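Local coordinates for response regulator ChrA (Corynebacterium diphtheriae, PDB 4YN8), which probably binds DNA as the transcription-regulating response regulator of a haem-sensing two-component system, at residues D88-L102 with R122-V136. The protein carries 1 engineered substitution. Residues are numbered along the deposited sequence; the frame is centred on the assembly and turned at random.
Sequences DILAAVEAGAMGYLL and RTLAPEVANALMQRV
I89 inserts as a knob into a hole on helix 126-136 formed by V128, A131, L132 and R135, its CD1 resting 3.9 Å from A131 CB while its CG2 lies against the aliphatic chain of R135. The contact closes one edge of the CheY-like receiver fold: strand 123-124 adds to strand 99-102 in parallel, the two joined through helix 107-119 as a beta-alpha-beta unit, and the chain then returns as helix 126-136 alongside helix 89-94, their axes 133° apart. L132 holds its CG anti to the backbone N (chi1 173°), which carries CD1 over the backbone of L90 and sends CD2 to meet V93 CG1 tip to tip. Nearby, the guanidinium of R135 passes I89 to hydrogen-bond, through NH1, the carbonyl of A87, just before the N-cap residue D88. V128 bridges helix and strand: its CG1 packs on Y100 CB, and its CG2 lies 3.6 Å from the backbone C of L101 and beside L102 CD2.

The Y100 ring reaches from strand 99-102 to helix 89-94. Y100 OH donates to A92 O at 2.6 Å and accepts from A97 N, so one phenol oxygen links A92 O in the helix to A97 N beyond it. L124 CD2 touches the ring at CD1 and also sits over one face of the R122 guanidinium. Between the strands, Y100 N donates to T123 O at 2.9 Å. R122, bent at chi2 and chi3, curls back over the chain, and its NH2 reaches A97 O at 2.8 Å. M98 O is gripped from opposite faces of its plane, by T123 N at 3.1 Å and by R122 NE at 3.0 Å.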
ATOM      1  N   ASP A  88       3.437   1.201  -0.377  1.00 12.46           N
ATOM      2  CA  ASP A  88       2.372   0.522   0.331  1.00 12.83           C
ATOM      3  C   ASP A  88       1.095   1.329   0.218  1.00 11.37           C
ATOM      4  O   ASP A  88       0.726   2.129   1.121  1.00  9.92           O
ATOM      5  CB  ASP A  88       2.717   0.322   1.799  1.00 13.85           C
ATOM      6  CG  ASP A  88       1.835  -0.707   2.469  1.00 15.33           C
ATOM      7  OD1 ASP A  88       0.735  -1.042   1.981  1.00 13.89           O
ATOM      8  OD2 ASP A  88       2.274  -1.163   3.528  1.00 17.22           O
ATOM      9  N   ILE A  89       0.441   1.147  -0.928  1.00 10.95           N
ATOM     10  CA  ILE A  89      -0.744   1.950  -1.233  1.00 11.29           C
ATOM     11  C   ILE A  89      -1.877   1.633  -0.228  1.00  9.96           C
ATOM     12  O   ILE A  89      -2.609   2.555   0.153  1.00  9.30           O
ATOM     13  CB  ILE A  89      -1.171   1.771  -2.709  1.00 12.86           C
ATOM     14  CG1 ILE A  89      -2.369   2.690  -3.053  1.00 15.03           C
ATOM     15  CG2 ILE A  89      -1.533   0.334  -2.956  1.00 12.87           C
ATOM     16  CD1 ILE A  89      -2.666   2.718  -4.549  1.00 16.97           C
ATOM     17  N   LEU A  90      -2.018   0.393   0.213  1.00 10.22           N
ATOM     18  CA  LEU A  90      -3.044   0.086   1.199  1.00  9.41           C
ATOM     19  C   LEU A  90      -2.775   0.842   2.514  1.00  9.63           C
ATOM     20  O   LEU A  90      -3.695   1.450   3.070  1.00 10.25           O
ATOM     21  CB  LEU A  90      -3.154  -1.385   1.438  1.00 10.67           C
ATOM     22  CG  LEU A  90      -4.148  -1.815   2.539  1.00 11.43           C
ATOM     23  CD1 LEU A  90      -5.547  -1.352   2.206  1.00 12.22           C
ATOM     24  CD2 LEU A  90      -4.076  -3.348   2.747  1.00 12.31           C
ATOM     25  N   ALA A  91      -1.531   0.816   2.996  1.00  9.62           N
ATOM     26  CA  ALA A  91      -1.243   1.573   4.246  1.00  9.98           C
ATOM     27  C   ALA A  91      -1.508   3.058   4.051  1.00  9.42           C
ATOM     28  O   ALA A  91      -1.964   3.724   4.999  1.00 10.26           O
ATOM     29  CB  ALA A  91       0.178   1.331   4.724  1.00 11.65           C
ATOM     30  N   ALA A  92      -1.215   3.594   2.854  1.00  9.57           N
ATOM     31  CA  ALA A  92      -1.463   5.011   2.554  1.00  9.42           C
ATOM     32  C   ALA A  92      -2.943   5.339   2.603  1.00  9.34           C
ATOM     33  O   ALA A  92      -3.360   6.355   3.186  1.00  9.25           O
ATOM     34  CB  ALA A  92      -0.867   5.439   1.208  1.00 10.34           C
ATOM     35  N   VAL A  93      -3.759   4.456   2.012  1.00  8.30           N
ATOM     36  CA  VAL A  93      -5.205   4.662   2.048  1.00  8.79           C
ATOM     37  C   VAL A  93      -5.726   4.509   3.497  1.00  8.68           C
ATOM     38  O   VAL A  93      -6.585   5.289   3.973  1.00  9.29           O
ATOM     39  CB  VAL A  93      -5.908   3.747   1.029  1.00  9.39           C
ATOM     40  CG1 VAL A  93      -7.441   3.790   1.183  1.00 10.18           C
ATOM     41  CG2 VAL A  93      -5.520   4.176  -0.396  1.00  9.20           C
ATOM     42  N   GLU A  94      -5.201   3.536   4.209  1.00  9.69           N
ATOM     43  CA  GLU A  94      -5.598   3.324   5.620  1.00 10.77           C
ATOM     44  C   GLU A  94      -5.245   4.481   6.522  1.00 11.00           C
ATOM     45  O   GLU A  94      -5.882   4.674   7.560  1.00 11.95           O
ATOM     46  CB  GLU A  94      -4.986   2.058   6.165  1.00 12.63           C
ATOM     47  CG  GLU A  94      -5.646   0.824   5.541  1.00 15.21           C
ATOM     48  CD  GLU A  94      -5.005  -0.490   5.973  1.00 18.75           C
ATOM     49  OE1 GLU A  94      -3.766  -0.523   6.208  1.00 21.87           O
ATOM     50  OE2 GLU A  94      -5.759  -1.497   6.064  1.00 21.47           O
ATOM     51  N   ALA A  95      -4.286   5.272   6.124  1.00 10.02           N
ATOM     52  CA  ALA A  95      -3.901   6.442   6.924  1.00 10.58           C
ATOM     53  C   ALA A  95      -4.956   7.518   6.951  1.00 10.13           C
ATOM     54  O   ALA A  95      -4.917   8.413   7.828  1.00 11.70           O
ATOM     55  CB  ALA A  95      -2.574   6.986   6.473  1.00 10.59           C
ATOM     56  N   GLY A  96      -5.896   7.503   6.010  1.00  8.76           N
ATOM     57  CA  GLY A  96      -6.994   8.460   6.052  1.00  8.35           C
ATOM     58  C   GLY A  96      -6.674   9.905   5.777  1.00  8.28           C
ATOM     59  O   GLY A  96      -7.197  10.845   6.456  1.00  8.99           O
ATOM     60  N   ALA A  97      -5.832  10.143   4.773  1.00  8.31           N
ATOM     61  CA  ALA A  97      -5.632  11.494   4.278  1.00  9.22           C
ATOM     62  C   ALA A  97      -6.954  12.050   3.753  1.00  9.92           C
ATOM     63  O   ALA A  97      -7.795  11.305   3.287  1.00  9.91           O
ATOM     64  CB  ALA A  97      -4.625  11.489   3.167  1.00  8.68           C
ATOM     65  N   MET A  98      -7.093  13.360   3.811  1.00  9.95           N
ATOM     66  CA  MET A  98      -8.259  14.056   3.273  1.00 10.68           C
ATOM     67  C   MET A  98      -8.470  13.691   1.812  1.00 10.34           C
ATOM     68  O   MET A  98      -9.608  13.353   1.424  1.00 11.89           O
ATOM     69  CB  MET A  98      -8.124  15.556   3.457  1.00 11.44           C
ATOM     70  CG  MET A  98      -9.283  16.410   3.025  1.00 13.28           C
ATOM     71  SD  MET A  98     -10.819  16.076   3.929  1.00 16.18           S
ATOM     72  CE  MET A  98     -10.329  16.320   5.600  1.00 18.65           C
ATOM     73  N   GLY A  99      -7.391  13.719   1.015  1.00  9.42           N
ATOM     74  CA  GLY A  99      -7.510  13.395  -0.410  1.00  8.89           C
ATOM     75  C   GLY A  99      -6.449  12.475  -0.938  1.00  8.12           C
ATOM     76  O   GLY A  99      -5.360  12.358  -0.354  1.00  7.31           O
ATOM     77  N   TYR A 100      -6.770  11.841  -2.063  1.00  8.22           N
ATOM     78  CA  TYR A 100      -5.873  10.932  -2.766  1.00  8.33           C
ATOM     79  C   TYR A 100      -6.082  11.226  -4.259  1.00  9.39           C
ATOM     80  O   TYR A 100      -7.229  11.377  -4.710  1.00 11.49           O
ATOM     81  CB  TYR A 100      -6.254   9.452  -2.539  1.00  8.52           C
ATOM     82  CG  TYR A 100      -6.081   9.001  -1.119  1.00  8.15           C
ATOM     83  CD1 TYR A 100      -7.057   9.226  -0.162  1.00  8.56           C
ATOM     84  CD2 TYR A 100      -4.918   8.444  -0.742  1.00  8.14           C
ATOM     85  CE1 TYR A 100      -6.839   8.917   1.154  1.00  8.82           C
ATOM     86  CE2 TYR A 100      -4.702   8.029   0.573  1.00  8.05           C
ATOM     87  CZ  TYR A 100      -5.656   8.307   1.505  1.00  8.50           C
ATOM     88  OH  TYR A 100      -5.407   7.955   2.797  1.00  9.67           O
ATOM     89  N   LEU A 101      -4.989  11.240  -4.994  1.00  9.06           N
ATOM     90  CA  LEU A 101      -5.025  11.467  -6.450  1.00  9.74           C
ATOM     91  C   LEU A 101      -3.815  10.853  -7.078  1.00  9.76           C
ATOM     92  O   LEU A 101      -2.778  10.701  -6.427  1.00  9.40           O
ATOM     93  CB  LEU A 101      -5.058  12.971  -6.748  1.00 11.38           C
ATOM     94  CG  LEU A 101      -5.509  13.347  -8.161  1.00 13.32           C
ATOM     95  CD1 LEU A 101      -6.984  13.120  -8.365  1.00 15.01           C
ATOM     96  CD2 LEU A 101      -5.139  14.823  -8.445  1.00 14.63           C
ATOM     97  N   LEU A 102      -3.911  10.457  -8.348  1.00  9.47           N
ATOM     98  CA  LEU A 102      -2.722  10.055  -9.053  1.00 10.45           C
ATOM     99  C   LEU A 102      -1.940  11.228  -9.600  1.00 10.97           C
ATOM    100  O   LEU A 102      -2.505  12.222  -9.998  1.00 12.00           O
ATOM    101  CB  LEU A 102      -3.030   9.087 -10.197  1.00 11.63           C
ATOM    102  CG  LEU A 102      -3.697   7.777  -9.807  1.00 13.48           C
ATOM    103  CD1 LEU A 102      -3.926   6.925 -11.058  1.00 15.09           C
ATOM    104  CD2 LEU A 102      -2.877   7.034  -8.805  1.00 13.50           C
ATOM    105  N   ARG A 122     -13.524  15.253   1.176  1.00 15.49           N
ATOM    106  CA  ARG A 122     -12.731  14.090   0.798  1.00 16.42           C
ATOM    107  C   ARG A 122     -12.554  13.987  -0.698  1.00 15.59           C
ATOM    108  O   ARG A 122     -13.505  14.256  -1.455  1.00 15.82           O
ATOM    109  CB  ARG A 122     -13.401  12.777   1.196  1.00 16.81           C
ATOM    110  CG  ARG A 122     -13.487  12.373   2.599  1.00 19.13           C
ATOM    111  CD  ARG A 122     -12.265  12.523   3.433  1.00 17.12           C
ATOM    112  NE  ARG A 122     -11.160  11.587   3.294  1.00 15.15           N
ATOM    113  CZ  ARG A 122     -11.134  10.328   3.725  1.00 15.01           C
ATOM    114  NH1 ARG A 122     -12.252   9.687   4.130  1.00 14.47           N
ATOM    115  NH2 ARG A 122     -10.005   9.658   3.622  1.00 14.82           N
ATOM    116  N   THR A 123     -11.369  13.570  -1.165  1.00 12.85           N
ATOM    117  CA  THR A 123     -11.165  13.167  -2.555  1.00 12.47           C
ATOM    118  C   THR A 123     -10.721  11.752  -2.542  1.00 13.55           C
ATOM    119  O   THR A 123      -9.602  11.465  -2.261  1.00 11.72           O
ATOM    120  CB  THR A 123     -10.125  14.031  -3.296  1.00 13.36           C
ATOM    121  OG1 THR A 123     -10.555  15.389  -3.251  1.00 13.74           O
ATOM    122  CG2 THR A 123      -9.922  13.595  -4.766  1.00 13.06           C
ATOM    123  N   LEU A 124     -11.646  10.833  -2.810  1.00 13.38           N
ATOM    124  CA  LEU A 124     -11.288   9.419  -2.911  1.00 14.98           C
ATOM    125  C   LEU A 124     -11.289   9.053  -4.376  1.00 16.24           C
ATOM    126  O   LEU A 124     -12.256   8.470  -4.922  1.00 14.76           O
ATOM    127  CB  LEU A 124     -12.276   8.598  -2.107  1.00 17.01           C
ATOM    128  CG  LEU A 124     -12.437   9.023  -0.666  1.00 18.25           C
ATOM    129  CD1 LEU A 124     -13.432   8.100   0.054  1.00 21.35           C
ATOM    130  CD2 LEU A 124     -11.091   9.025   0.043  1.00 21.49           C
ATOM    131  N   ALA A 125     -10.242   9.473  -5.056  1.00 14.26           N
ATOM    132  CA  ALA A 125     -10.286   9.481  -6.507  1.00 14.70           C
ATOM    133  C   ALA A 125     -10.511   8.054  -7.031  1.00 14.74           C
ATOM    134  O   ALA A 125      -9.820   7.094  -6.622  1.00 12.41           O
ATOM    135  CB  ALA A 125      -8.999  10.047  -7.092  1.00 15.30           C
ATOM    136  N   PRO A 126     -11.449   7.895  -7.978  1.00 16.03           N
ATOM    137  CA  PRO A 126     -11.701   6.546  -8.514  1.00 16.16           C
ATOM    138  C   PRO A 126     -10.471   5.865  -9.054  1.00 14.49           C
ATOM    139  O   PRO A 126     -10.353   4.642  -8.942  1.00 12.72           O
ATOM    140  CB  PRO A 126     -12.769   6.821  -9.649  1.00 16.97           C
ATOM    141  CG  PRO A 126     -13.507   7.981  -9.099  1.00 18.27           C
ATOM    142  CD  PRO A 126     -12.467   8.863  -8.433  1.00 16.94           C
ATOM    143  N   GLU A 127      -9.532   6.626  -9.645  1.00 13.12           N
ATOM    144  CA  GLU A 127      -8.339   6.034 -10.176  1.00 13.67           C
ATOM    145  C   GLU A 127      -7.440   5.461  -9.085  1.00 12.02           C
ATOM    146  O   GLU A 127      -6.739   4.506  -9.308  1.00 10.94           O
ATOM    147  CB  GLU A 127      -7.559   7.039 -11.014  1.00 17.15           C
ATOM    148  CG  GLU A 127      -8.342   7.541 -12.235  1.00 21.56           C
ATOM    149  CD  GLU A 127      -9.393   8.602 -11.957  1.00 27.81           C
ATOM    150  OE1 GLU A 127      -9.596   9.063 -10.781  1.00 28.48           O
ATOM    151  OE2 GLU A 127     -10.078   8.994 -12.958  1.00 35.27           O
ATOM    152  N   VAL A 128      -7.446   6.112  -7.919  1.00 10.64           N
ATOM    153  CA  VAL A 128      -6.694   5.607  -6.802  1.00 10.45           C
ATOM    154  C   VAL A 128      -7.361   4.330  -6.257  1.00 10.18           C
ATOM    155  O   VAL A 128      -6.696   3.349  -5.948  1.00 10.68           O
ATOM    156  CB  VAL A 128      -6.492   6.670  -5.704  1.00 10.53           C
ATOM    157  CG1 VAL A 128      -5.805   6.059  -4.505  1.00 11.09           C
ATOM    158  CG2 VAL A 128      -5.638   7.837  -6.264  1.00 11.88           C
ATOM    159  N   ALA A 129      -8.663   4.387  -6.127  1.00 10.73           N
ATOM    160  CA  ALA A 129      -9.425   3.238  -5.688  1.00 10.81           C
ATOM    161  C   ALA A 129      -9.180   2.057  -6.590  1.00 10.94           C
ATOM    162  O   ALA A 129      -8.995   0.914  -6.080  1.00 10.01           O
ATOM    163  CB  ALA A 129     -10.906   3.581  -5.630  1.00 11.30           C
ATOM    164  N   ASN A 130      -9.186   2.282  -7.908  1.00 10.81           N
ATOM    165  CA  ASN A 130      -8.941   1.213  -8.843  0.50 11.68           C
ATOM    166  C   ASN A 130      -7.489   0.622  -8.666  1.00 11.69           C
ATOM    167  O   ASN A 130      -7.291  -0.597  -8.661  1.00 10.55           O
ATOM    168  CB  ASN A 130      -9.277   1.704 -10.285  0.50 12.05           C
ATOM    169  CG  ASN A 130     -10.771   2.081 -10.506  0.50 12.11           C
ATOM    170  OD1 ASN A 130     -11.698   1.696  -9.781  0.50 12.52           O
ATOM    171  ND2 ASN A 130     -11.001   2.874 -11.563  0.50 12.43           N
ATOM    172  N   ALA A 131      -6.468   1.490  -8.484  1.00 10.83           N
ATOM    173  CA  ALA A 131      -5.097   1.067  -8.247  1.00 10.84           C
ATOM    174  C   ALA A 131      -4.981   0.225  -6.968  1.00 10.68           C
ATOM    175  O   ALA A 131      -4.234  -0.760  -6.882  1.00 11.07           O
ATOM    176  CB  ALA A 131      -4.185   2.322  -8.152  1.00 10.77           C
ATOM    177  N   LEU A 132      -5.734   0.612  -5.947  1.00 10.65           N
ATOM    178  CA  LEU A 132      -5.711  -0.093  -4.687  1.00 10.46           C
ATOM    179  C   LEU A 132      -6.289  -1.493  -4.875  1.00 10.93           C
ATOM    180  O   LEU A 132      -5.732  -2.454  -4.426  1.00 10.67           O
ATOM    181  CB  LEU A 132      -6.527   0.668  -3.670  1.00 11.34           C
ATOM    182  CG  LEU A 132      -6.745  -0.036  -2.314  1.00 11.99           C
ATOM    183  CD1 LEU A 132      -5.432  -0.283  -1.593  1.00 12.52           C
ATOM    184  CD2 LEU A 132      -7.718   0.742  -1.455  1.00 12.82           C
ATOM    185  N   MET A 133      -7.420  -1.583  -5.567  1.00 11.32           N
ATOM    186  CA  MET A 133      -8.066  -2.881  -5.812  0.50 12.80           C
ATOM    187  C   MET A 133      -7.192  -3.800  -6.607  1.00 13.45           C
ATOM    188  O   MET A 133      -7.009  -4.962  -6.266  1.00 12.18           O
ATOM    189  CB  MET A 133      -9.350  -2.662  -6.566  0.50 14.58           C
ATOM    190  CG  MET A 133     -10.386  -2.074  -5.671  0.50 15.91           C
ATOM    191  SD  MET A 133     -11.441  -3.384  -5.072  0.50 17.99           S
ATOM    192  CE  MET A 133     -12.267  -3.908  -6.581  0.50 18.65           C
ATOM    193  N   GLN A 134      -6.558  -3.258  -7.638  1.00 13.65           N
ATOM    194  CA  GLN A 134      -5.619  -4.045  -8.447  0.50 15.55           C
ATOM    195  C   GLN A 134      -4.465  -4.573  -7.621  1.00 15.13           C
ATOM    196  O   GLN A 134      -4.068  -5.702  -7.774  1.00 16.00           O
ATOM    197  CB  GLN A 134      -5.022  -3.219  -9.580  0.50 16.98           C
ATOM    198  CG  GLN A 134      -5.977  -2.654 -10.607  0.50 19.78           C
ATOM    199  CD  GLN A 134      -5.376  -2.748 -12.010  0.50 21.70           C
ATOM    200  OE1 GLN A 134      -4.412  -3.476 -12.217  0.50 23.88           O
ATOM    201  NE2 GLN A 134      -5.972  -2.053 -12.972  0.50 22.22           N
ATOM    202  N   ARG A 135      -3.927  -3.734  -6.720  1.00 12.99           N
ATOM    203  CA  ARG A 135      -2.796  -4.124  -5.917  1.00 13.41           C
ATOM    204  C   ARG A 135      -3.162  -5.219  -4.923  1.00 12.80           C
ATOM    205  O   ARG A 135      -2.412  -6.176  -4.786  1.00 13.14           O
ATOM    206  CB  ARG A 135      -2.233  -2.904  -5.168  1.00 13.70           C
ATOM    207  CG  ARG A 135      -1.129  -3.178  -4.190  1.00 15.08           C
ATOM    208  CD  ARG A 135       0.162  -3.725  -4.854  1.00 16.35           C
ATOM    209  NE  ARG A 135       1.178  -3.703  -3.824  1.00 20.55           N
ATOM    210  CZ  ARG A 135       1.902  -2.626  -3.488  1.00 20.02           C
ATOM    211  NH1 ARG A 135       1.846  -1.522  -4.236  1.00 16.08           N
ATOM    212  NH2 ARG A 135       2.782  -2.724  -2.506  1.00 22.68           N
ATOM    213  N   VAL A 136      -4.249  -5.044  -4.205  1.00 11.42           N
ATOM    214  CA  VAL A 136      -4.499  -5.964  -3.127  1.00 12.72           C
ATOM    215  C   VAL A 136      -5.267  -7.215  -3.512  1.00 11.48           C
ATOM    216  O   VAL A 136      -5.218  -8.153  -2.749  1.00 12.69           O
ATOM    217  CB  VAL A 136      -5.153  -5.319  -1.938  1.00 14.19           C
ATOM    218  CG1 VAL A 136      -4.426  -4.053  -1.505  1.00 15.18           C
ATOM    219  CG2 VAL A 136      -6.562  -5.015  -2.176  1.00 15.14           C
TER